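Local coordinates for protein M32 carboxypeptidase (Chitinophagaceae bacterium, PDB 7A03) that probably removes amino acids one at a time from the C-terminal end of peptides, as a metal-dependent carboxypeptidase of the M32 (Taq) family, at residues His203-Arg208 and Asp254-Ser259; Lys210-Gly215 and Val249-Asp254. All coordinates share one frame; numbering follows the deposited sequence. Where two conformers were deposited one is given.

Contact 1: His203-Arg208 and Asp254-Ser259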
loop_
_atom_site.group_PDB
_atom_site.type_symbol
_atom_site.label_atom_id
_atom_site.label_comp_id
_atom_site.label_asym_id
_atom_site.label_seq_id
_atom_site.Cartn_x
_atom_site.Cartn_y
_atom_site.Cartn_z
ATOM N N HIS A 203 23.717 12.304 0.800
ATOM C CA HIS A 203 23.628 12.907 -0.520
ATOM C C HIS A 203 24.979 12.981 -1.220
ATOM O O HIS A 203 25.121 13.712 -2.206
ATOM C CB HIS A 203 22.941 14.269 -0.448
ATOM C CG HIS A 203 21.480 14.174 -0.143
ATOM N ND1 HIS A 203 21.001 13.721 1.068
ATOM C CD2 HIS A 203 20.390 14.443 -0.901
ATOM C CE1 HIS A 203 19.680 13.730 1.050
ATOM N NE2 HIS A 203 19.284 14.163 -0.133
ATOM N N LEU A 204 25.967 12.230 -0.737
ATOM C CA LEU A 204 27.216 12.035 -1.469
ATOM C C LEU A 204 26.957 11.099 -2.656
ATOM O O LEU A 204 25.819 10.723 -2.961
ATOM C CB LEU A 204 28.302 11.509 -0.533
ATOM C CG LEU A 204 28.755 12.435 0.592
ATOM C CD1 LEU A 204 29.655 11.723 1.608
ATOM C CD2 LEU A 204 29.458 13.645 -0.012
ATOM N N HIS A 205 28.019 10.699 -3.344
ATOM C CA HIS A 205 27.892 9.856 -4.530
ATOM C C HIS A 205 27.995 8.391 -4.129
ATOM O O HIS A 205 29.023 7.960 -3.596
ATOM C CB HIS A 205 28.975 10.179 -5.564
ATOM C CG HIS A 205 28.966 9.251 -6.745
ATOM N ND1 HIS A 205 28.155 9.450 -7.840
ATOM C CD2 HIS A 205 29.662 8.116 -6.994
ATOM C CE1 HIS A 205 28.352 8.479 -8.716
ATOM N NE2 HIS A 205 29.265 7.658 -8.228
ATOM N N PHE A 206 26.950 7.619 -4.425
ATOM C CA PHE A 206 26.892 6.199 -4.089
ATOM C C PHE A 206 26.798 5.395 -5.381
ATOM O O PHE A 206 25.749 5.387 -6.036
ATOM C CB PHE A 206 25.716 5.908 -3.151
ATOM C CG PHE A 206 25.916 6.427 -1.752
ATOM C CD1 PHE A 206 25.653 7.752 -1.450
ATOM C CD2 PHE A 206 26.372 5.587 -0.741
ATOM C CE1 PHE A 206 25.841 8.241 -0.158
ATOM C CE2 PHE A 206 26.549 6.057 0.566
ATOM C CZ PHE A 206 26.286 7.391 0.850
ATOM N N ASP A 207 27.897 4.715 -5.727
ATOM C CA ASP A 207 28.013 3.986 -6.991
ATOM C C ASP A 207 26.774 3.157 -7.311
ATOM O O ASP A 207 26.304 2.363 -6.490
ATOM C CB ASP A 207 29.252 3.083 -6.948
ATOM C CG ASP A 207 29.441 2.283 -8.228
ATOM O OD1 ASP A 207 29.917 2.870 -9.217
ATOM O OD2 ASP A 207 29.127 1.067 -8.246
ATOM N N ARG A 208 26.283 3.315 -8.543
ATOM C CA ARG A 208 25.024 2.691 -8.938
ATOM C C ARG A 208 25.109 1.171 -8.903
ATOM O O ARG A 208 24.174 0.503 -8.440
ATOM C CB ARG A 208 24.635 3.168 -10.340
ATOM C CG ARG A 208 23.433 2.460 -10.924
ATOM C CD ARG A 208 23.097 2.998 -12.299
ATOM N NE ARG A 208 21.745 2.619 -12.697
ATOM C CZ ARG A 208 20.665 3.362 -12.469
ATOM N NH1 ARG A 208 20.780 4.528 -11.846
ATOM N NH2 ARG A 208 19.471 2.939 -12.863
ATOM N N ASP A 254 19.178 6.322 -7.109
ATOM C CA ASP A 254 19.683 7.692 -7.188
ATOM C C ASP A 254 21.129 7.638 -6.712
ATOM O O ASP A 254 21.383 7.341 -5.539
ATOM C CB ASP A 254 18.857 8.644 -6.318
ATOM C CG ASP A 254 19.193 10.105 -6.567
ATOM O OD1 ASP A 254 20.339 10.392 -6.960
ATOM O OD2 ASP A 254 18.311 10.974 -6.372
ATOM N N GLU A 255 22.082 7.905 -7.611
ATOM C CA GLU A 255 23.484 7.856 -7.195
ATOM C C GLU A 255 23.862 8.960 -6.217
ATOM O O GLU A 255 24.944 8.884 -5.625
ATOM C CB GLU A 255 24.459 7.923 -8.376
ATOM C CG GLU A 255 24.242 6.923 -9.481
ATOM C CD GLU A 255 24.887 7.376 -10.777
ATOM O OE1 GLU A 255 25.516 8.459 -10.778
ATOM O OE2 GLU A 255 24.765 6.653 -11.790
ATOM N N ASN A 256 23.025 9.980 -6.042
ATOM C CA ASN A 256 23.310 11.061 -5.104
ATOM C C ASN A 256 22.317 11.113 -3.952
ATOM O O ASN A 256 22.161 12.160 -3.316
ATOM C CB ASN A 256 23.361 12.409 -5.821
ATOM C CG ASN A 256 24.337 12.404 -6.978
ATOM O OD1 ASN A 256 25.540 12.214 -6.793
ATOM N ND2 ASN A 256 23.820 12.598 -8.181
ATOM N N ASP A 257 21.634 10.012 -3.673
ATOM C CA ASP A 257 20.720 9.965 -2.538
ATOM C C ASP A 257 20.603 8.509 -2.108
ATOM O O ASP A 257 19.800 7.750 -2.661
ATOM C CB ASP A 257 19.365 10.554 -2.890
ATOM C CG ASP A 257 18.474 10.702 -1.684
ATOM O OD1 ASP A 257 18.845 10.186 -0.604
ATOM O OD2 ASP A 257 17.409 11.347 -1.814
ATOM N N PHE A 258 21.393 8.139 -1.108
ATOM C CA PHE A 258 21.379 6.777 -0.617
ATOM C C PHE A 258 20.055 6.402 0.050
ATOM O O PHE A 258 19.764 5.209 0.186
ATOM C CB PHE A 258 22.548 6.568 0.359
ATOM C CG PHE A 258 22.745 5.142 0.757
ATOM C CD1 PHE A 258 23.256 4.217 -0.147
ATOM C CD2 PHE A 258 22.407 4.705 2.028
ATOM C CE1 PHE A 258 23.431 2.887 0.226
ATOM C CE2 PHE A 258 22.585 3.378 2.403
ATOM C CZ PHE A 258 23.098 2.472 1.499
ATOM N N SER A 259 19.244 7.385 0.457
ATOM C CA SER A 259 17.974 7.093 1.131
ATOM C C SER A 259 16.979 6.374 0.229
ATOM O O SER A 259 16.029 5.757 0.720
ATOM C CB SER A 259 17.327 8.396 1.608
ATOM O OG SER A 259 18.189 9.111 2.473
HETATM O O HOH W 1 26.308 13.587 -4.734
#
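Phe206 and Phe258 form the buried part of the contact; their side chains run crosswise, but the ring planes are only 31° apart, an oblique pairing. Phe258 sets CB over the centre of one face of the Phe206 ring, a CH-pi contact of 3.7 Å from CB to the ring centroid. With CG anti to the backbone N, its ring leans across the same face, so that CD1 comes to 3.5 Å from CD2 of Phe206. Beside this pair, Phe206 N donates a short, straight hydrogen bond of 2.7 Å to Glu255 O, whose carbonyl it meets in plane. That oxygen belongs to the type I turn from Asp254 to Asp257, whose start is also an Asx turn: Asp254 OD1 accepts from Asn256 N.

Toward solvent the side chains lie alongside one another. His205 and Glu255 point the same way, with OE1 of Glu255 at the edge of the imidazole, 3.5 Å from CE1, and the two planes 76° apart. His203 also runs alongside Asp257, its ring stacked on the carboxylate, planes 29° apart and NE2 3.8 Å from OD2; a protonated imidazole would probably be favoured there. The same carboxylate caps a helix start, its OD1 taking Ser259 N. A water donates to both His203 O and Asn256 OD1, bridging the loops.

The contact lies where helix 258-277 begins, with helix 208-222 starting at the N-cap Asp207; Phe325 meets the Phe206 ring edge-to-face, Gln328 of helix 326-329 touches Phe206, and Phe258 reaches Gln211 and Leu214 of helix 208-222.

Contact 2: Lys210-Gly215 and Val249-Asp254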
loop_
_atom_site.group_PDB
_atom_site.type_symbol
_atom_site.label_atom_id
_atom_site.label_comp_id
_atom_site.label_asym_id
_atom_site.label_seq_id
_atom_site.Cartn_x
_atom_site.Cartn_y
_atom_site.Cartn_z
ATOM N N LYS A 210 27.124 -0.721 -7.142
ATOM C CA LYS A 210 27.182 -1.141 -5.746
ATOM C C LYS A 210 25.807 -1.058 -5.089
ATOM O O LYS A 210 25.413 -1.969 -4.356
ATOM C CB LYS A 210 28.195 -0.292 -4.977
ATOM C CG LYS A 210 29.667 -0.630 -5.256
ATOM C CD LYS A 210 30.570 0.411 -4.594
ATOM C CE LYS A 210 31.972 -0.114 -4.363
ATOM N NZ LYS A 210 32.453 -0.915 -5.520
ATOM N N GLN A 211 25.051 0.005 -5.354
ATOM C CA GLN A 211 23.691 0.059 -4.817
ATOM C C GLN A 211 22.846 -1.101 -5.335
ATOM O O GLN A 211 22.101 -1.739 -4.573
ATOM C CB GLN A 211 23.027 1.394 -5.144
ATOM C CG GLN A 211 23.610 2.577 -4.402
ATOM C CD GLN A 211 22.675 3.747 -4.425
ATOM O OE1 GLN A 211 21.583 3.681 -3.866
ATOM N NE2 GLN A 211 23.073 4.820 -5.087
ATOM N N TRP A 212 22.923 -1.372 -6.639
ATOM C CA TRP A 212 22.115 -2.444 -7.212
ATOM C C TRP A 212 22.384 -3.761 -6.500
ATOM O O TRP A 212 21.448 -4.457 -6.061
ATOM C CB TRP A 212 22.406 -2.574 -8.706
ATOM C CG TRP A 212 21.751 -3.766 -9.299
ATOM C CD1 TRP A 212 22.318 -4.980 -9.517
ATOM C CD2 TRP A 212 20.390 -3.871 -9.749
ATOM N NE1 TRP A 212 21.405 -5.841 -10.076
ATOM C CE2 TRP A 212 20.207 -5.192 -10.213
ATOM C CE3 TRP A 212 19.304 -2.988 -9.779
ATOM C CZ2 TRP A 212 18.990 -5.642 -10.745
ATOM C CZ3 TRP A 212 18.085 -3.437 -10.312
ATOM C CH2 TRP A 212 17.941 -4.754 -10.771
ATOM N N GLN A 213 23.674 -4.106 -6.350
ATOM C CA GLN A 213 24.012 -5.377 -5.723
ATOM C C GLN A 213 23.638 -5.391 -4.245
ATOM O O GLN A 213 23.258 -6.444 -3.722
ATOM C CB GLN A 213 25.490 -5.705 -5.936
ATOM C CG GLN A 213 25.872 -7.124 -5.528
ATOM C CD GLN A 213 25.083 -8.169 -6.272
ATOM O OE1 GLN A 213 25.053 -8.173 -7.504
ATOM N NE2 GLN A 213 24.416 -9.049 -5.534
ATOM N N LEU A 214 23.724 -4.239 -3.576
ATOM C CA LEU A 214 23.314 -4.148 -2.179
ATOM C C LEU A 214 21.850 -4.529 -2.021
ATOM O O LEU A 214 21.486 -5.307 -1.125
ATOM C CB LEU A 214 23.547 -2.723 -1.673
ATOM C CG LEU A 214 22.912 -2.363 -0.325
ATOM C CD1 LEU A 214 23.474 -3.259 0.757
ATOM C CD2 LEU A 214 23.174 -0.905 0.001
ATOM N N GLY A 215 20.996 -3.985 -2.893
ATOM C CA GLY A 215 19.573 -4.299 -2.807
ATOM C C GLY A 215 19.280 -5.761 -3.087
ATOM O O GLY A 215 18.466 -6.393 -2.397
ATOM N N VAL A 249 9.786 -7.558 -8.428
ATOM C CA VAL A 249 9.896 -6.246 -7.804
ATOM C C VAL A 249 10.668 -5.307 -8.713
ATOM O O VAL A 249 11.489 -5.726 -9.537
ATOM C CB VAL A 249 10.564 -6.329 -6.411
ATOM C CG1 VAL A 249 9.734 -7.185 -5.496
ATOM C CG2 VAL A 249 11.994 -6.863 -6.519
ATOM N N THR A 250 10.413 -4.017 -8.557
ATOM C CA THR A 250 11.232 -3.014 -9.214
ATOM C C THR A 250 11.794 -2.052 -8.188
ATOM O O THR A 250 11.288 -1.934 -7.066
ATOM C CB THR A 250 10.458 -2.261 -10.308
ATOM O OG1 THR A 250 9.432 -1.458 -9.712
ATOM C CG2 THR A 250 9.798 -3.253 -11.272
ATOM N N THR A 251 12.869 -1.378 -8.572
ATOM C CA THR A 251 13.444 -0.359 -7.723
ATOM C C THR A 251 13.958 0.754 -8.613
ATOM O O THR A 251 13.908 0.666 -9.845
ATOM C CB THR A 251 14.497 -0.948 -6.778
ATOM O OG1 THR A 251 14.842 0.035 -5.786
ATOM C CG2 THR A 251 15.754 -1.368 -7.547
ATOM N N ARG A 252 14.448 1.810 -7.981
ATOM C CA ARG A 252 15.067 2.919 -8.676
ATOM C C ARG A 252 16.292 3.324 -7.878
ATOM O O ARG A 252 16.300 3.248 -6.645
ATOM C CB ARG A 252 14.110 4.114 -8.781
ATOM C CG ARG A 252 13.385 4.410 -7.487
ATOM C CD ARG A 252 12.552 5.676 -7.571
ATOM N NE ARG A 252 12.111 6.103 -6.246
ATOM C CZ ARG A 252 12.003 7.373 -5.869
ATOM N NH1 ARG A 252 12.308 8.347 -6.720
ATOM N NH2 ARG A 252 11.598 7.672 -4.642
ATOM N N ILE A 253 17.326 3.755 -8.576
ATOM C CA ILE A 253 18.587 4.118 -7.948
ATOM C C ILE A 253 18.845 5.597 -8.184
ATOM O O ILE A 253 18.759 6.068 -9.323
ATOM C CB ILE A 253 19.743 3.276 -8.509
ATOM C CG1 ILE A 253 19.540 1.804 -8.180
ATOM C CG2 ILE A 253 21.089 3.769 -7.943
ATOM C CD1 ILE A 253 20.382 0.892 -9.012
ATOM N N ASP A 254 19.178 6.322 -7.109
ATOM C CA ASP A 254 19.683 7.692 -7.188
ATOM C C ASP A 254 21.129 7.638 -6.712
ATOM O O ASP A 254 21.383 7.341 -5.539
ATOM C CB ASP A 254 18.857 8.644 -6.318
ATOM C CG ASP A 254 19.193 10.105 -6.567
ATOM O OD1 ASP A 254 20.339 10.392 -6.960
ATOM O OD2 ASP A 254 18.311 10.974 -6.372
HETATM O O HOH W 2 19.351 5.430 -4.240
#
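Ile253 sits between the helix side chains of Gln211 and Trp212 and sends a different branch to each. Its CG2, anti to the backbone N, lies 3.6 Å from NE2 of Gln211, the side chains sliding past each other in opposite directions. The other branch ends in CD1, which comes 4.0 Å from CB of Trp212 and meets the indole at its edge.

Helix 208-222 packs against the end of 247-251, the middle strand of a small mixed sheet. Gln211, its chain extended beyond CG, carries its amide out to the loop after the strand. NE2 gives a nearly straight hydrogen bond of 3.1 Å to Asp254 O, which lies in the plane of the amide, although the N-H arrives well above the carbonyl plane. The same nitrogen donates to Phe206 O, while OE1 lies 2.9 Å from a water that probably donates to it and accepts from Asp254 N. An alanine here would probably leave Asp254 O and Phe206 O without this shared donor and break the water bridge.

Trp212 reaches the sheet with its indole: CZ3 is 4.2 Å from CG2 of Thr251, and Gln231 and Ile233 of strand 229-233 touch the Trp212 side chain. Thr251 packs on Met261 and Cys265 of helix 258-277, near an HExxH pattern that is probably the metal site, as in other M32 peptidases, though it holds no metal here.

Following the chain, 203-208 comes first, in the loop after helix 170-192, and runs into helix 208-222, which carries 210-215. The chain then passes through the small three-strand sheet and returns in strand 247-251, whose last residues begin 249-254, closing the loop of contact 2. Asp254 is shared, and 254-259 closes the larger loop of contact 1 around it, so contact 2 is nested inside contact 1. Their centres lie 11 Å apart, and they touch directly: Arg208 NH1 packs 3.6 Å from Ile253 O. Together they tie the start of helix 208-222, the end of the sheet's middle strand and the beginning of helix 258-277.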